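Local coordinates for protein clan CA, family C40, NlpC/P60 superfamily cysteine peptidase (Trichomonas vaginalis, PDB 6BIO) that probably acts as a cysteine peptidase of the NlpC/P60 family that hydrolyses bacterial peptidoglycan, with a bacterial SH3 domain alongside the peptidase domain, at residues C122-Y126 with Y136-D140. Numbering follows the deposited sequence.
Sequences CDGFY and YILED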
loop_
_atom_site.group_PDB
_atom_site.type_symbol
_atom_site.label_atom_id
_atom_site.label_comp_id
_atom_site.label_asym_id
_atom_site.label_seq_id
_atom_site.Cartn_x
_atom_site.Cartn_y
_atom_site.Cartn_z
ATOM N N CYS A 122 -11.562 -4.138 3.060
ATOM C CA CYS A 122 -12.073 -4.651 4.336
ATOM C C CYS A 122 -12.393 -6.142 4.212
ATOM O O CYS A 122 -13.545 -6.555 4.209
ATOM C CB CYS A 122 -13.311 -3.880 4.775
ATOM S SG CYS A 122 -13.261 -2.097 4.512
ATOM N N ASP A 123 -11.343 -6.943 4.063
ATOM C CA ASP A 123 -11.474 -8.394 4.019
ATOM C C ASP A 123 -12.505 -8.851 2.992
ATOM O O ASP A 123 -13.346 -9.726 3.269
ATOM C CB ASP A 123 -11.795 -8.947 5.397
ATOM C CG ASP A 123 -10.725 -8.613 6.415
ATOM O OD1 ASP A 123 -9.571 -8.371 6.047
ATOM O OD2 ASP A 123 -11.041 -8.538 7.593
ATOM N N GLY A 124 -12.450 -8.260 1.797
ATOM C CA GLY A 124 -13.338 -8.628 0.703
ATOM C C GLY A 124 -14.535 -7.719 0.545
ATOM O O GLY A 124 -15.357 -7.970 -0.349
ATOM N N PHE A 125 -14.586 -6.616 1.300
ATOM C CA PHE A 125 -15.698 -5.677 1.330
ATOM C C PHE A 125 -15.172 -4.246 1.267
ATOM O O PHE A 125 -14.046 -3.979 1.675
ATOM C CB PHE A 125 -16.525 -5.797 2.624
ATOM C CG PHE A 125 -17.221 -7.133 2.818
ATOM C CD1 PHE A 125 -16.518 -8.256 3.247
ATOM C CD2 PHE A 125 -18.614 -7.229 2.699
ATOM C CE1 PHE A 125 -17.188 -9.451 3.465
ATOM C CE2 PHE A 125 -19.270 -8.422 2.904
ATOM C CZ PHE A 125 -18.548 -9.537 3.298
ATOM N N TYR A 126 -16.011 -3.303 0.807
ATOM C CA TYR A 126 -15.865 -1.882 1.112
ATOM C C TYR A 126 -16.795 -1.562 2.270
ATOM O O TYR A 126 -17.857 -2.188 2.419
ATOM C CB TYR A 126 -16.264 -0.983 -0.074
ATOM C CG TYR A 126 -15.337 -1.027 -1.271
ATOM C CD1 TYR A 126 -14.189 -0.238 -1.317
ATOM C CD2 TYR A 126 -15.592 -1.868 -2.345
ATOM C CE1 TYR A 126 -13.349 -0.270 -2.379
ATOM C CE2 TYR A 126 -14.748 -1.886 -3.444
ATOM C CZ TYR A 126 -13.634 -1.083 -3.452
ATOM O OH TYR A 126 -12.743 -1.070 -4.481
ATOM N N TYR A 136 -20.976 -2.806 5.303
ATOM C CA TYR A 136 -20.011 -3.470 4.435
ATOM C C TYR A 136 -20.688 -4.148 3.250
ATOM O O TYR A 136 -21.633 -4.916 3.426
ATOM C CB TYR A 136 -19.206 -4.497 5.248
ATOM C CG TYR A 136 -18.341 -3.826 6.296
ATOM C CD1 TYR A 136 -18.833 -3.480 7.545
ATOM C CD2 TYR A 136 -17.030 -3.452 5.998
ATOM C CE1 TYR A 136 -18.065 -2.834 8.478
ATOM C CE2 TYR A 136 -16.244 -2.816 6.920
ATOM C CZ TYR A 136 -16.738 -2.511 8.160
ATOM O OH TYR A 136 -15.939 -1.866 9.049
ATOM N N ILE A 137 -20.160 -3.886 2.047
ATOM C CA ILE A 137 -20.677 -4.449 0.804
ATOM C C ILE A 137 -19.569 -5.200 0.085
ATOM O O ILE A 137 -18.420 -4.767 0.066
ATOM C CB ILE A 137 -21.303 -3.328 -0.061
ATOM C CG1 ILE A 137 -22.142 -3.932 -1.173
ATOM C CG2 ILE A 137 -20.276 -2.332 -0.576
ATOM C CD1 ILE A 137 -23.043 -2.936 -1.863
ATOM N N LEU A 138 -19.912 -6.352 -0.466
ATOM C CA LEU A 138 -18.925 -7.160 -1.164
ATOM C C LEU A 138 -18.238 -6.321 -2.235
ATOM O O LEU A 138 -18.875 -5.546 -2.979
ATOM C CB LEU A 138 -19.574 -8.389 -1.785
ATOM C CG LEU A 138 -20.032 -9.506 -0.825
ATOM C CD1 LEU A 138 -20.918 -10.511 -1.556
ATOM C CD2 LEU A 138 -18.823 -10.235 -0.216
ATOM N N GLU A 139 -16.919 -6.483 -2.325
ATOM C CA GLU A 139 -16.194 -5.504 -3.109
ATOM C C GLU A 139 -16.529 -5.588 -4.603
ATOM O O GLU A 139 -16.572 -4.560 -5.285
ATOM C CB GLU A 139 -14.689 -5.504 -2.765
ATOM C CG GLU A 139 -13.996 -6.644 -3.211
ATOM C CD GLU A 139 -12.574 -6.780 -2.574
ATOM O OE1 GLU A 139 -12.068 -5.954 -1.758
ATOM O OE2 GLU A 139 -11.989 -7.775 -2.893
ATOM N N ASP A 140 -16.873 -6.760 -5.119
ATOM C CA ASP A 140 -17.192 -6.809 -6.539
ATOM C C ASP A 140 -18.572 -6.256 -6.880
ATOM O O ASP A 140 -18.901 -6.141 -8.072
ATOM C CB ASP A 140 -17.006 -8.232 -7.040
ATOM C CG ASP A 140 -15.533 -8.622 -7.083
ATOM O OD1 ASP A 140 -14.688 -7.735 -7.406
ATOM O OD2 ASP A 140 -15.196 -9.779 -6.742
HETATM O O HOH W 1 -10.378 -6.847 0.379
HETATM O O HOH W 2 -12.305 -3.266 -1.017
#
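F125 and L138 form a non-hydrogen-bonded pair of an antiparallel hairpin, and their side chains run side by side. L138 lays its CD2 methyl over one face of the F125 ring, 3.9 Å from the ring centroid and displaced toward the rim, a CH-pi contact. Elsewhere on the ring, F125 CD2 meets Y136 CB at 3.8 Å. Y136 in turn receives C122 at its ring edge: C122 CB packs 3.8 Å from Y136 CE2, and C122 SG lies near the plane of the Y136 ring as a sulfur-aromatic contact.

Y126 and I137 are the hydrogen-bonded pair, joined by two bonds, of which I137 N to Y126 O is the straighter (164°). Beyond them the E139 side chain crosses that of Y126 at about a right angle, bringing E139 CB within 3.7 Å of Y126 CE2. With CG between its backbone N and carbonyl carbon (chi1 71°), E139 passes alongside the G124 carbonyl, whose O accepts E139 N at 2.9 Å. Two waters lie within hydrogen-bonding distance of E139 OE1: one accepts from G124 N, the other donates to OE1 and sits over the centre of the Y126 ring.

The contact lies at the end of hairpin 125-130/133-138 remote from its turn, in the bacterial SH3 domain, with Y126 packed on I117 and F120 of strand 114-122, and F125 and I137 on strand 93-96.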